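Local coordinates for transcriptional regulator I2 (Pseudomonas fluorescens A506, PDB 4MO7), which acts as a superantigen associated with Crohn's disease and, as a TetR-family member, probably also binds DNA as a transcriptional regulator, at residues Tyr130-Leu135 against Ala141-Leu146; Glu160-Gly165 against Gly169-Thr174. All blocks are in the same frame, centred on the assembly; numbering follows the deposited sequence.

Interaction 1 of 2, residues Tyr130-Leu135 against Ala141-Leu146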
loop_
_atom_site.group_PDB
_atom_site.type_symbol
_atom_site.label_atom_id
_atom_site.label_comp_id
_atom_site.label_asym_id
_atom_site.label_seq_id
_atom_site.Cartn_x
_atom_site.Cartn_y
_atom_site.Cartn_z
ATOM N N TYR A 130 -5.190 13.004 -3.282
ATOM C CA TYR A 130 -4.059 13.817 -3.708
ATOM C C TYR A 130 -3.895 15.175 -3.095
ATOM O O TYR A 130 -2.785 15.721 -3.174
ATOM C CB TYR A 130 -4.015 13.932 -5.240
ATOM C CG TYR A 130 -3.778 12.592 -5.871
ATOM C CD1 TYR A 130 -2.602 11.890 -5.630
ATOM C CD2 TYR A 130 -4.742 12.004 -6.681
ATOM C CE1 TYR A 130 -2.387 10.647 -6.192
ATOM C CE2 TYR A 130 -4.526 10.762 -7.256
ATOM C CZ TYR A 130 -3.354 10.090 -7.004
ATOM O OH TYR A 130 -3.153 8.855 -7.577
ATOM N N GLU A 131 -4.961 15.720 -2.483
ATOM C CA GLU A 131 -4.878 17.072 -1.929
ATOM C C GLU A 131 -4.849 17.053 -0.412
ATOM O O GLU A 131 -4.919 18.100 0.250
ATOM C CB GLU A 131 -6.031 17.960 -2.410
ATOM C CG GLU A 131 -6.095 18.185 -3.911
ATOM C CD GLU A 131 -4.923 18.998 -4.427
ATOM O OE1 GLU A 131 -4.114 19.545 -3.624
ATOM O OE2 GLU A 131 -4.784 19.072 -5.647
ATOM N N TRP A 132 -4.657 15.864 0.130
ATOM C CA TRP A 132 -4.614 15.687 1.572
ATOM C C TRP A 132 -3.646 16.669 2.257
ATOM O O TRP A 132 -3.985 17.321 3.269
ATOM C CB TRP A 132 -4.234 14.229 1.878
ATOM C CG TRP A 132 -4.272 13.961 3.343
ATOM C CD1 TRP A 132 -3.207 13.804 4.183
ATOM C CD2 TRP A 132 -5.444 13.861 4.151
ATOM N NE1 TRP A 132 -3.650 13.598 5.462
ATOM C CE2 TRP A 132 -5.022 13.664 5.476
ATOM C CE3 TRP A 132 -6.808 13.915 3.874
ATOM C CZ2 TRP A 132 -5.917 13.477 6.533
ATOM C CZ3 TRP A 132 -7.705 13.777 4.939
ATOM C CH2 TRP A 132 -7.244 13.556 6.251
ATOM N N ARG A 133 -2.462 16.817 1.671
ATOM C CA ARG A 133 -1.432 17.645 2.277
ATOM C C ARG A 133 -1.746 19.134 2.152
ATOM O O ARG A 133 -1.119 19.936 2.831
ATOM C CB ARG A 133 -0.055 17.313 1.668
ATOM C CG ARG A 133 0.513 15.938 2.082
ATOM C CD ARG A 133 1.893 15.683 1.466
ATOM N NE ARG A 133 2.895 16.664 1.891
ATOM C CZ ARG A 133 4.060 16.869 1.277
ATOM N NH1 ARG A 133 4.385 16.173 0.192
ATOM N NH2 ARG A 133 4.900 17.782 1.743
ATOM N N SER A 134 -2.703 19.510 1.292
ATOM C CA SER A 134 -3.155 20.920 1.233
ATOM C C SER A 134 -4.108 21.355 2.360
ATOM O O SER A 134 -4.359 22.540 2.560
ATOM C CB SER A 134 -3.811 21.194 -0.140
ATOM O OG SER A 134 -2.902 21.026 -1.209
ATOM N N LEU A 135 -4.645 20.394 3.111
ATOM C CA LEU A 135 -5.669 20.672 4.101
ATOM C C LEU A 135 -5.039 21.011 5.427
ATOM O O LEU A 135 -4.021 20.401 5.810
ATOM C CB LEU A 135 -6.569 19.423 4.253
ATOM C CG LEU A 135 -7.931 19.561 4.922
ATOM C CD1 LEU A 135 -8.772 20.646 4.261
ATOM C CD2 LEU A 135 -8.662 18.287 4.842
ATOM N N ALA A 141 -8.532 17.136 10.962
ATOM C CA ALA A 141 -9.053 16.441 12.163
ATOM C C ALA A 141 -10.520 16.154 11.948
ATOM O O ALA A 141 -11.019 15.106 12.356
ATOM C CB ALA A 141 -8.854 17.276 13.379
ATOM N N HIS A 142 -11.220 17.088 11.286
ATOM C CA HIS A 142 -12.617 16.852 10.915
ATOM C C HIS A 142 -12.755 15.684 9.939
ATOM O O HIS A 142 -13.619 14.835 10.130
ATOM C CB HIS A 142 -13.256 18.094 10.291
ATOM C CG HIS A 142 -13.590 19.146 11.298
ATOM N ND1 HIS A 142 -14.675 19.035 12.140
ATOM C CD2 HIS A 142 -12.961 20.299 11.636
ATOM C CE1 HIS A 142 -14.719 20.091 12.935
ATOM N NE2 HIS A 142 -13.683 20.867 12.660
ATOM N N VAL A 143 -11.887 15.620 8.934
ATOM C CA VAL A 143 -12.028 14.530 7.948
ATOM C C VAL A 143 -11.667 13.220 8.645
ATOM O O VAL A 143 -12.296 12.186 8.409
ATOM C CB VAL A 143 -11.147 14.726 6.731
ATOM C CG1 VAL A 143 -11.207 13.503 5.871
ATOM C CG2 VAL A 143 -11.609 15.987 5.978
ATOM N N LEU A 144 -10.676 13.240 9.525
ATOM C CA LEU A 144 -10.313 12.023 10.241
ATOM C C LEU A 144 -11.382 11.515 11.213
ATOM O O LEU A 144 -11.512 10.310 11.415
ATOM C CB LEU A 144 -8.948 12.177 10.955
ATOM C CG LEU A 144 -7.707 12.255 10.041
ATOM C CD1 LEU A 144 -6.429 12.623 10.858
ATOM C CD2 LEU A 144 -7.466 10.965 9.240
ATOM N N ALA A 145 -12.123 12.415 11.833
ATOM C CA ALA A 145 -13.315 12.020 12.568
ATOM C C ALA A 145 -14.320 11.224 11.753
ATOM O O ALA A 145 -14.894 10.258 12.279
ATOM C CB ALA A 145 -13.990 13.210 13.200
ATOM N N LEU A 146 -14.557 11.615 10.490
ATOM C CA LEU A 146 -15.448 10.839 9.619
ATOM C C LEU A 146 -14.837 9.487 9.289
ATOM O O LEU A 146 -15.563 8.481 9.166
ATOM C CB LEU A 146 -15.723 11.575 8.311
ATOM C CG LEU A 146 -16.453 12.889 8.569
ATOM C CD1 LEU A 146 -16.780 13.559 7.252
ATOM C CD2 LEU A 146 -17.751 12.621 9.313
#
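Trp132 reaches from the short 3-10 turn 132-134 to Val143 and Leu144 on helix 137-163, joining a loop to the long helix that follows it in the all-helical C-terminal domain of a TetR-family protein. The indole illustrates how one large side chain can span a wide backbone gap: even Leu135 and Val143, the closest pair of CA atoms, are 9.6 Å apart. From CB, chi1 of -176° sets CG anti to the backbone N and beside the carbonyl carbon, and from there the indole extends to helix 137-163, its benzene ring meeting Val143 and Leu144. CZ3 meets CG1 of Val143 at 3.6 Å, the methyl lying at the ring edge and in its plane. CH2, next along the rim, is shared between that methyl and CD2 of Leu144, and CZ2 also lies 4.0 Å from Leu144 CD2. The Leu144 side chain crosses the tryptophan at about a right angle, with CG and CD2 both near CH2 and CZ2. Behind this contact, Ser134 OG donates to Glu131 OE1 at 3.1 Å, while Glu131 OE2 accepts from Phe47 N. Val143 also packs on Ile85 of helix 73-97, and its second methyl, CG2, meets Leu135 CD2 at 3.9 Å.

Interaction 2 of 2, residues Glu160-Gly165 against Gly169-Thr174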
loop_
_atom_site.group_PDB
_atom_site.type_symbol
_atom_site.label_atom_id
_atom_site.label_comp_id
_atom_site.label_asym_id
_atom_site.label_seq_id
_atom_site.Cartn_x
_atom_site.Cartn_y
_atom_site.Cartn_z
ATOM N N GLU A 160 -18.925 -8.970 14.140
ATOM C CA GLU A 160 -20.007 -9.969 13.926
ATOM C C GLU A 160 -19.480 -11.267 13.312
ATOM O O GLU A 160 -19.852 -12.389 13.733
ATOM C CB GLU A 160 -21.064 -9.432 12.948
ATOM C CG GLU A 160 -21.862 -8.296 13.460
ATOM C CD GLU A 160 -22.665 -7.596 12.332
ATOM O OE1 GLU A 160 -23.143 -6.488 12.580
ATOM O OE2 GLU A 160 -22.823 -8.133 11.198
ATOM N N ALA A 161 -18.639 -11.125 12.296
ATOM C CA ALA A 161 -18.025 -12.289 11.625
ATOM C C ALA A 161 -17.224 -13.135 12.576
ATOM O O ALA A 161 -17.318 -14.364 12.504
ATOM C CB ALA A 161 -17.157 -11.896 10.420
ATOM N N LYS A 162 -16.427 -12.479 13.425
ATOM C CA LYS A 162 -15.586 -13.149 14.406
ATOM C C LYS A 162 -16.514 -13.904 15.380
ATOM O O LYS A 162 -16.263 -15.052 15.713
ATOM C CB LYS A 162 -14.805 -12.083 15.187
ATOM C CG LYS A 162 -13.939 -12.608 16.341
ATOM C CD LYS A 162 -12.770 -13.426 15.832
ATOM C CE LYS A 162 -11.680 -13.693 16.921
ATOM N NZ LYS A 162 -10.666 -14.594 16.284
ATOM N N ALA A 163 -17.554 -13.223 15.884
ATOM C CA ALA A 163 -18.505 -13.871 16.796
ATOM C C ALA A 163 -19.182 -15.105 16.196
ATOM O O ALA A 163 -19.391 -16.078 16.918
ATOM C CB ALA A 163 -19.557 -12.856 17.335
ATOM N N ALA A 164 -19.559 -15.071 14.907
ATOM C CA ALA A 164 -20.172 -16.232 14.220
ATOM C C ALA A 164 -19.167 -17.330 13.813
ATOM O O ALA A 164 -19.574 -18.373 13.290
ATOM C CB ALA A 164 -20.957 -15.771 12.979
ATOM N N GLY A 165 -17.868 -17.088 14.004
ATOM C CA GLY A 165 -16.848 -18.102 13.703
ATOM C C GLY A 165 -16.213 -18.067 12.323
ATOM O O GLY A 165 -15.584 -19.055 11.900
ATOM N N GLY A 169 -8.423 -14.701 13.047
ATOM C CA GLY A 169 -7.498 -13.818 13.763
ATOM C C GLY A 169 -8.123 -12.646 14.528
ATOM O O GLY A 169 -9.338 -12.601 14.763
ATOM N N ASP A 170 -7.275 -11.715 14.937
ATOM C CA ASP A 170 -7.724 -10.530 15.677
ATOM C C ASP A 170 -8.482 -9.571 14.747
ATOM O O ASP A 170 -8.104 -9.352 13.553
ATOM C CB ASP A 170 -6.487 -9.865 16.261
ATOM C CG ASP A 170 -6.815 -8.631 17.005
ATOM O OD1 ASP A 170 -6.888 -7.549 16.384
ATOM O OD2 ASP A 170 -6.985 -8.758 18.236
ATOM N N VAL A 171 -9.627 -9.056 15.233
ATOM C CA VAL A 171 -10.498 -8.287 14.354
ATOM C C VAL A 171 -9.808 -7.012 13.879
ATOM O O VAL A 171 -9.948 -6.630 12.709
ATOM C CB VAL A 171 -11.800 -7.913 15.058
ATOM C CG1 VAL A 171 -12.535 -6.863 14.240
ATOM C CG2 VAL A 171 -12.685 -9.156 15.213
ATOM N N PHE A 172 -9.087 -6.317 14.774
ATOM C CA PHE A 172 -8.512 -5.060 14.385
ATOM C C PHE A 172 -7.390 -5.301 13.409
ATOM O O PHE A 172 -7.233 -4.517 12.473
ATOM C CB PHE A 172 -7.898 -4.366 15.587
ATOM C CG PHE A 172 -8.906 -4.125 16.688
ATOM C CD1 PHE A 172 -9.732 -3.028 16.605
ATOM C CD2 PHE A 172 -9.047 -5.032 17.745
ATOM C CE1 PHE A 172 -10.689 -2.781 17.589
ATOM C CE2 PHE A 172 -10.009 -4.796 18.745
ATOM C CZ PHE A 172 -10.842 -3.699 18.640
ATOM N N ILE A 173 -6.628 -6.367 13.632
ATOM C CA ILE A 173 -5.451 -6.642 12.771
ATOM C C ILE A 173 -5.980 -7.154 11.417
ATOM O O ILE A 173 -5.447 -6.791 10.353
ATOM C CB ILE A 173 -4.444 -7.630 13.412
ATOM C CG1 ILE A 173 -3.818 -7.005 14.700
ATOM C CG2 ILE A 173 -3.325 -8.016 12.363
ATOM C CD1 ILE A 173 -3.664 -5.519 14.692
ATOM N N THR A 174 -7.054 -7.934 11.454
ATOM C CA THR A 174 -7.680 -8.408 10.205
ATOM C C THR A 174 -8.065 -7.176 9.380
ATOM O O THR A 174 -7.843 -7.116 8.147
ATOM C CB THR A 174 -8.909 -9.263 10.468
ATOM O OG1 THR A 174 -8.489 -10.463 11.116
ATOM C CG2 THR A 174 -9.592 -9.645 9.156
#
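The backbones of Lys162 and Val171 come within 7.0 Å, CA to CA, where helix 137-163 gives way, through a Schellman motif with Gly165 at positive phi, to a short loop and then helix 171-183. Lys162 illustrates how one side chain can serve two purposes: Lys162 CB lies 3.6 Å from Val171 CG2, with CG close by. A bend at chi2 (68°) sends the rest of the chain past the valine toward Gly169. There Lys162 NZ donates to Gly169 O at 2.8 Å, arriving from above the carbonyl plane, 47° out of it; Ile167 O is a second, weak partner. The next residue, Asp170, is the N-cap of helix 171-183: OD1 accepts from Ile173 N at 3.0 Å through its anti lone pair, and weakly from Phe172 N. Asp170 O is gripped twice, by Thr174 N and Thr174 OG1, each at 2.7 Å and from opposite faces of the carbonyl plane. Across the dimer interface, Glu203 of the second subunit accepts from Asp170 N, and Trp188 of that subunit packs on Ile173. Within the chain, Ala161 rests on helix 102-110, while Val171 and Phe172 lean back on Leu158 and Leu155 of helix 137-163.

In the fold
Interactions 1 and 2 come in series along the chain and share helix 137-163, one near its start and the other at its end. Their centres are 29 Å apart and their nearest atoms about 14 Å, so they do not touch; the helix links them. Both belong to the TetR-like C-terminal region, and they illustrate how a long helix can be tied to its sequence neighbours at each end. At interaction 1 the partner is the loop leading in from helix 122-130, with helix 73-97 alongside; at interaction 2 it is the start of helix 171-183. Only interaction 2 meets the second subunit, placing that end of the helix beside the dimer interface.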